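Citrate synthase from Pyrobaculum aerophilum probably catalyses the condensation of oxaloacetate with acetyl-CoA and water to citrate and CoA, a step of the tricarboxylic acid cycle. Local coordinates of one contact, PDB 2IBP (chain A, 1.60 Å), residues Leu46-Tyr51 and Tyr67-Gly72, beside the matching contact of the related citrate synthase from Thermotoga maritima, PDB 2P2W (chain B, 1.90 Å), residues Leu26-Ile31 and Tyr47-Gly52. One frame, after least-squares fit of the local backbone (RMSD 0.42 Å); residues are numbered along the deposited sequences.

Structure 1 (2IBP); sequences LWYRGY and YLILYG.
Arg-49, in the type I' turn Tyr-48 to Tyr-51 that joins strands 45-48 and 51-52 of a small antiparallel sheet, reaches over to the C-terminal end of helix 62-71, which Gly-72 leaves with positive phi. Its CB lies 3.7 Å from Leu-68 CD1. CG and CD then run past Leu-68 O and Gly-72 CA. At the tip, NE (3.0 Å) and NH2 (2.8 Å) of Arg-49 both donate to Ile-69 O, a side-on grip on one carbonyl oxygen, which lies 5° out of the guanidinium plane; the NH2 bond is the straighter at the hydrogen, 151° against 141° for NE. Gly-72 CA lies over one face of the guanidinium. Leu-68 also meets the Tyr-51 ring, its CD2 3.9 Å from Tyr-51 CD2, and touches Tyr-48 O. On the Tyr-48 side, Ile-69 CD1 stands 3.9 Å from Tyr-48 CD2, while Tyr-48 OH is hydrogen-bonded to Ile-209 O; this side chain is about 12 Å from that of His-289, a predicted active-site residue. One water bridges Arg-49 O and Gly-72 O. Gly-50 makes backbone hydrogen bonds to the second subunit.

Structure 2 (2P2W); sequences LYYRGI and YFLWYG.
Arg-29 crosses from the type I' turn Tyr-28 to Ile-31 to the last turn of the helix, which Gly-52 leaves with positive phi. Its CB lies 3.5 Å from Phe-48 CZ, at the far end of that ring. CD comes close to both Phe-48 O and Gly-52 CA. NE (3.0 Å) and NH2 (2.7 Å) of Arg-29 donate side-on to the single acceptor Leu-49 O, which lies 1° out of the guanidinium plane; the NH2 bond is the straighter at the hydrogen, 153° against 141° for NE. Gly-52 CA lies over one face of the guanidinium. Phe-48 also meets Ile-31, its CE2 3.6 Å from Ile-31 CD1, and the same CE2 stands 3.1 Å from Tyr-28 O, a close approach of ring carbon to carbonyl. On the Tyr-28 side, Leu-49 CD1 stands 4.2 Å from Tyr-28 CD2 and Leu-49 CD2 3.9 Å from Tyr-28 CB, while Tyr-28 OH is hydrogen-bonded to Ile-171 O; this side chain is about 12 Å from that of His-250, a predicted active-site residue. Gly-30 makes backbone hydrogen bonds to the second subunit.

How the two compare
Not touching the helix segment, Trp-47(A) is exchanged for Tyr-27(B), their CG atoms 0.8 Å apart. Tyr-51(A) is matched by Ile-31(B): CG of the tyrosine and CG1 of the isoleucine are 0.5 Å apart, but the ring atoms beyond CG and the OH have no counterpart in Ile-31(B), whose CG2 has no match in Tyr-51(A). Across from it the sizes are reversed. Leu-68(A) and Phe-48(B) pair CG with CG, CD1 with CD1 and CD2 with CD2, 0.7 to 0.8 Å apart after superposition, and Phe-48(B) adds CE2 and CZ, which extend toward the turn. A ring thus meets an aliphatic chain in both proteins, with the ring on opposite segments. At Ile-69(A) and Leu-49(B), CG1 and CG lie 0.2 Å apart and the CD1 atoms 0.4 Å apart; CG2 of Ile-69(A) has no counterpart. Ile-69(A) touches Tyr-48(A), and Leu-49(B) touches Tyr-28(B). Leu-70(A) and Trp-50(B) part beyond CB (chi1 -177° against -79°). Tyr-48(A) and the end of Arg-49(A) match Tyr-28(B) and Arg-29(B) in place, and both arginines keep the NE and NH2 bonds to O of Ile-69(A) or Leu-49(B). The CA atoms of Arg-49(A) and Arg-29(B) stand 0.7 Å apart, a marginal shift perhaps connected with CE2 and CZ of Phe-48(B) beside Arg-29(B) CB.

Structure 1 (2IBP)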
loop_
_atom_site.group_PDB
_atom_site.type_symbol
_atom_site.label_atom_id
_atom_site.label_comp_id
_atom_site.label_asym_id
_atom_site.label_seq_id
_atom_site.Cartn_x
_atom_site.Cartn_y
_atom_site.Cartn_z
ATOM N N LEU A 46 16.167 -6.243 -21.655
ATOM C CA LEU A 46 15.554 -5.305 -20.734
ATOM C C LEU A 46 16.046 -3.920 -21.112
ATOM O O LEU A 46 17.243 -3.738 -21.348
ATOM C CB LEU A 46 16.004 -5.611 -19.305
ATOM C CG LEU A 46 15.628 -4.608 -18.219
ATOM C CD1 LEU A 46 14.091 -4.405 -18.088
ATOM C CD2 LEU A 46 16.228 -5.029 -16.896
ATOM N N TRP A 47 15.121 -2.970 -21.218
ATOM C CA TRP A 47 15.482 -1.568 -21.476
ATOM C C TRP A 47 14.988 -0.671 -20.357
ATOM O O TRP A 47 13.899 -0.883 -19.826
ATOM C CB TRP A 47 14.815 -1.023 -22.742
ATOM C CG TRP A 47 15.201 -1.641 -24.048
ATOM C CD1 TRP A 47 16.122 -1.166 -24.943
ATOM C CD2 TRP A 47 14.591 -2.769 -24.667
ATOM N NE1 TRP A 47 16.163 -1.972 -26.049
ATOM C CE2 TRP A 47 15.209 -2.946 -25.921
ATOM C CE3 TRP A 47 13.596 -3.671 -24.273
ATOM C CZ2 TRP A 47 14.842 -3.973 -26.800
ATOM C CZ3 TRP A 47 13.221 -4.675 -25.156
ATOM C CH2 TRP A 47 13.859 -4.829 -26.394
ATOM N N TYR A 48 15.776 0.357 -20.036
ATOM C CA TYR A 48 15.333 1.436 -19.168
ATOM C C TYR A 48 15.310 2.695 -20.032
ATOM O O TYR A 48 16.350 3.116 -20.542
ATOM C CB TYR A 48 16.284 1.724 -18.023
ATOM C CG TYR A 48 16.470 0.636 -17.013
ATOM C CD1 TYR A 48 15.479 -0.286 -16.751
ATOM C CD2 TYR A 48 17.546 0.681 -16.164
ATOM C CE1 TYR A 48 15.644 -1.243 -15.753
ATOM C CE2 TYR A 48 17.685 -0.225 -15.132
ATOM C CZ TYR A 48 16.726 -1.177 -14.933
ATOM O OH TYR A 48 16.854 -2.108 -13.925
ATOM N N ARG A 49 14.139 3.286 -20.201
ATOM C CA ARG A 49 14.024 4.535 -20.957
ATOM C C ARG A 49 14.705 4.429 -22.337
ATOM O O ARG A 49 15.331 5.390 -22.811
ATOM C CB ARG A 49 14.622 5.689 -20.156
ATOM C CG ARG A 49 13.963 5.967 -18.816
ATOM C CD ARG A 49 12.561 6.468 -18.955
ATOM N NE ARG A 49 12.092 7.077 -17.715
ATOM C CZ ARG A 49 10.912 7.674 -17.580
ATOM N NH1 ARG A 49 10.063 7.691 -18.597
ATOM N NH2 ARG A 49 10.588 8.252 -16.444
ATOM N N GLY A 50 14.569 3.274 -22.976
ATOM C CA GLY A 50 15.134 3.050 -24.311
ATOM C C GLY A 50 16.541 2.482 -24.377
ATOM O O GLY A 50 16.998 2.117 -25.450
ATOM N N TYR A 51 17.247 2.464 -23.244
ATOM C CA TYR A 51 18.618 1.933 -23.188
ATOM C C TYR A 51 18.695 0.505 -22.691
ATOM O O TYR A 51 18.111 0.174 -21.664
ATOM C CB TYR A 51 19.486 2.806 -22.281
ATOM C CG TYR A 51 19.652 4.207 -22.783
ATOM C CD1 TYR A 51 20.693 4.529 -23.636
ATOM C CD2 TYR A 51 18.753 5.200 -22.445
ATOM C CE1 TYR A 51 20.854 5.812 -24.102
ATOM C CE2 TYR A 51 18.904 6.490 -22.907
ATOM C CZ TYR A 51 19.949 6.776 -23.753
ATOM O OH TYR A 51 20.126 8.053 -24.236
ATOM N N TYR A 67 18.982 8.785 -12.383
ATOM C CA TYR A 67 18.618 10.031 -13.056
ATOM C C TYR A 67 17.810 9.694 -14.306
ATOM O O TYR A 67 16.769 10.284 -14.557
ATOM C CB TYR A 67 19.866 10.823 -13.459
ATOM C CG TYR A 67 19.565 12.184 -14.065
ATOM C CD1 TYR A 67 19.679 13.338 -13.304
ATOM C CD2 TYR A 67 19.077 12.294 -15.362
ATOM C CE1 TYR A 67 19.344 14.584 -13.823
ATOM C CE2 TYR A 67 18.749 13.539 -15.897
ATOM C CZ TYR A 67 18.890 14.668 -15.126
ATOM O OH TYR A 67 18.580 15.908 -15.665
ATOM N N LEU A 68 18.353 8.791 -15.113
ATOM C CA LEU A 68 17.706 8.332 -16.327
ATOM C C LEU A 68 16.280 7.834 -16.073
ATOM O O LEU A 68 15.342 8.233 -16.752
ATOM C CB LEU A 68 18.541 7.230 -16.946
ATOM C CG LEU A 68 17.944 6.519 -18.152
ATOM C CD1 LEU A 68 17.704 7.477 -19.330
ATOM C CD2 LEU A 68 18.835 5.363 -18.584
ATOM N N ILE A 69 16.126 6.968 -15.086
ATOM C CA ILE A 69 14.812 6.418 -14.800
ATOM C C ILE A 69 13.858 7.513 -14.355
ATOM O O ILE A 69 12.735 7.579 -14.824
ATOM C CB ILE A 69 14.907 5.284 -13.781
ATOM C CG1 ILE A 69 15.585 4.072 -14.429
ATOM C CG2 ILE A 69 13.509 4.874 -13.304
ATOM C CD1 ILE A 69 15.920 2.943 -13.451
ATOM N N LEU A 70 14.312 8.387 -13.472
ATOM C CA LEU A 70 13.458 9.444 -12.970
ATOM C C LEU A 70 13.101 10.517 -14.009
ATOM O O LEU A 70 11.919 10.849 -14.200
ATOM C CB LEU A 70 14.117 10.079 -11.755
ATOM C CG LEU A 70 13.310 11.174 -11.065
ATOM C CD1 LEU A 70 11.919 10.669 -10.643
ATOM C CD2 LEU A 70 14.104 11.676 -9.855
ATOM N N TYR A 71 14.113 11.019 -14.710
ATOM C CA TYR A 71 13.915 12.124 -15.655
ATOM C C TYR A 71 13.656 11.736 -17.112
ATOM O O TYR A 71 13.237 12.581 -17.919
ATOM C CB TYR A 71 15.058 13.117 -15.528
ATOM C CG TYR A 71 15.072 13.797 -14.186
ATOM C CD1 TYR A 71 14.114 14.738 -13.867
ATOM C CD2 TYR A 71 16.001 13.456 -13.210
ATOM C CE1 TYR A 71 14.095 15.349 -12.649
ATOM C CE2 TYR A 71 15.996 14.068 -11.973
ATOM C CZ TYR A 71 15.001 14.994 -11.680
ATOM O OH TYR A 71 14.946 15.638 -10.469
ATOM N N GLY A 72 13.951 10.494 -17.469
ATOM C CA GLY A 72 13.630 9.980 -18.783
ATOM C C GLY A 72 14.708 10.135 -19.829
ATOM O O GLY A 72 14.516 9.767 -20.986
HETATM O O HOH W 1 15.289 8.079 -23.010
#

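Structure 2 (2P2W)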
loop_
_atom_site.group_PDB
_atom_site.type_symbol
_atom_site.label_atom_id
_atom_site.label_comp_id
_atom_site.label_asym_id
_atom_site.label_seq_id
_atom_site.Cartn_x
_atom_site.Cartn_y
_atom_site.Cartn_z
ATOM N N LEU B 26 16.172 -6.488 -21.778
ATOM C CA LEU B 26 15.590 -5.533 -20.837
ATOM C C LEU B 26 16.141 -4.156 -21.169
ATOM O O LEU B 26 17.343 -3.999 -21.383
ATOM C CB LEU B 26 15.962 -5.905 -19.397
ATOM C CG LEU B 26 15.477 -4.955 -18.297
ATOM C CD1 LEU B 26 13.950 -4.940 -18.262
ATOM C CD2 LEU B 26 16.040 -5.410 -16.954
ATOM N N TYR B 27 15.260 -3.161 -21.205
ATOM C CA TYR B 27 15.664 -1.799 -21.532
ATOM C C TYR B 27 15.086 -0.790 -20.544
ATOM O O TYR B 27 13.953 -0.936 -20.098
ATOM C CB TYR B 27 15.163 -1.424 -22.934
ATOM C CG TYR B 27 15.485 -2.432 -24.014
ATOM C CD1 TYR B 27 14.643 -3.517 -24.247
ATOM C CD2 TYR B 27 16.630 -2.305 -24.797
ATOM C CE1 TYR B 27 14.928 -4.452 -25.236
ATOM C CE2 TYR B 27 16.927 -3.235 -25.792
ATOM C CZ TYR B 27 16.071 -4.304 -26.006
ATOM O OH TYR B 27 16.348 -5.216 -26.995
ATOM N N TYR B 28 15.877 0.223 -20.203
ATOM C CA TYR B 28 15.421 1.298 -19.326
ATOM C C TYR B 28 15.231 2.480 -20.274
ATOM O O TYR B 28 16.203 2.984 -20.844
ATOM C CB TYR B 28 16.481 1.666 -18.288
ATOM C CG TYR B 28 16.693 0.660 -17.175
ATOM C CD1 TYR B 28 15.920 -0.503 -17.081
ATOM C CD2 TYR B 28 17.670 0.884 -16.200
ATOM C CE1 TYR B 28 16.121 -1.423 -16.035
ATOM C CE2 TYR B 28 17.876 -0.019 -15.163
ATOM C CZ TYR B 28 17.101 -1.167 -15.084
ATOM O OH TYR B 28 17.323 -2.059 -14.057
ATOM N N ARG B 29 13.986 2.908 -20.447
ATOM C CA ARG B 29 13.675 4.014 -21.346
ATOM C C ARG B 29 14.439 3.923 -22.673
ATOM O O ARG B 29 14.998 4.913 -23.155
ATOM C CB ARG B 29 13.951 5.359 -20.658
ATOM C CG ARG B 29 12.967 5.681 -19.527
ATOM C CD ARG B 29 13.220 7.062 -18.932
ATOM N NE ARG B 29 12.468 7.297 -17.699
ATOM C CZ ARG B 29 11.158 7.521 -17.639
ATOM N NH1 ARG B 29 10.430 7.542 -18.749
ATOM N NH2 ARG B 29 10.577 7.736 -16.465
ATOM N N GLY B 30 14.471 2.724 -23.252
ATOM C CA GLY B 30 15.129 2.530 -24.537
ATOM C C GLY B 30 16.576 2.056 -24.560
ATOM O O GLY B 30 17.060 1.591 -25.599
ATOM N N ILE B 31 17.274 2.167 -23.438
ATOM C CA ILE B 31 18.670 1.749 -23.376
ATOM C C ILE B 31 18.809 0.364 -22.748
ATOM O O ILE B 31 18.223 0.085 -21.697
ATOM C CB ILE B 31 19.516 2.755 -22.556
ATOM C CG1 ILE B 31 19.412 4.151 -23.176
ATOM C CG2 ILE B 31 20.975 2.309 -22.519
ATOM C CD1 ILE B 31 20.246 5.208 -22.459
ATOM N N TYR B 47 18.934 8.880 -12.206
ATOM C CA TYR B 47 18.555 10.168 -12.777
ATOM C C TYR B 47 17.787 9.897 -14.069
ATOM O O TYR B 47 16.724 10.471 -14.315
ATOM C CB TYR B 47 19.803 10.991 -13.095
ATOM C CG TYR B 47 19.506 12.357 -13.674
ATOM C CD1 TYR B 47 19.145 12.507 -15.015
ATOM C CD2 TYR B 47 19.570 13.496 -12.879
ATOM C CE1 TYR B 47 18.856 13.765 -15.548
ATOM C CE2 TYR B 47 19.286 14.756 -13.401
ATOM C CZ TYR B 47 18.930 14.882 -14.734
ATOM O OH TYR B 47 18.660 16.129 -15.247
ATOM N N PHE B 48 18.343 9.011 -14.887
ATOM C CA PHE B 48 17.743 8.649 -16.165
ATOM C C PHE B 48 16.341 8.065 -15.996
ATOM O O PHE B 48 15.426 8.395 -16.749
ATOM C CB PHE B 48 18.653 7.653 -16.891
ATOM C CG PHE B 48 18.153 7.240 -18.245
ATOM C CD1 PHE B 48 17.673 8.187 -19.144
ATOM C CD2 PHE B 48 18.190 5.906 -18.634
ATOM C CE1 PHE B 48 17.235 7.811 -20.414
ATOM C CE2 PHE B 48 17.757 5.518 -19.900
ATOM C CZ PHE B 48 17.277 6.475 -20.792
ATOM N N LEU B 49 16.171 7.202 -15.000
ATOM C CA LEU B 49 14.866 6.593 -14.756
ATOM C C LEU B 49 13.825 7.612 -14.281
ATOM O O LEU B 49 12.681 7.585 -14.727
ATOM C CB LEU B 49 14.996 5.458 -13.732
ATOM C CG LEU B 49 15.640 4.177 -14.270
ATOM C CD1 LEU B 49 15.898 3.189 -13.136
ATOM C CD2 LEU B 49 14.719 3.562 -15.319
ATOM N N TRP B 50 14.227 8.516 -13.389
ATOM C CA TRP B 50 13.312 9.525 -12.859
ATOM C C TRP B 50 13.043 10.717 -13.776
ATOM O O TRP B 50 11.916 11.203 -13.846
ATOM C CB TRP B 50 13.822 10.071 -11.516
ATOM C CG TRP B 50 13.559 9.183 -10.335
ATOM C CD1 TRP B 50 12.399 8.515 -10.050
ATOM C CD2 TRP B 50 14.457 8.903 -9.256
ATOM N NE1 TRP B 50 12.520 7.838 -8.857
ATOM C CE2 TRP B 50 13.774 8.058 -8.349
ATOM C CE3 TRP B 50 15.775 9.285 -8.965
ATOM C CZ2 TRP B 50 14.366 7.587 -7.170
ATOM C CZ3 TRP B 50 16.364 8.817 -7.791
ATOM C CH2 TRP B 50 15.656 7.975 -6.909
ATOM N N TYR B 51 14.072 11.190 -14.472
ATOM C CA TYR B 51 13.923 12.360 -15.337
ATOM C C TYR B 51 13.692 12.103 -16.817
ATOM O O TYR B 51 13.277 13.007 -17.541
ATOM C CB TYR B 51 15.124 13.285 -15.146
ATOM C CG TYR B 51 15.146 13.930 -13.779
ATOM C CD1 TYR B 51 14.335 15.031 -13.493
ATOM C CD2 TYR B 51 15.945 13.416 -12.757
ATOM C CE1 TYR B 51 14.320 15.603 -12.224
ATOM C CE2 TYR B 51 15.936 13.979 -11.488
ATOM C CZ TYR B 51 15.121 15.072 -11.227
ATOM O OH TYR B 51 15.115 15.631 -9.970
ATOM N N GLY B 52 13.962 10.885 -17.272
ATOM C CA GLY B 52 13.736 10.559 -18.672
ATOM C C GLY B 52 14.831 10.920 -19.661
ATOM O O GLY B 52 14.648 10.778 -20.869
#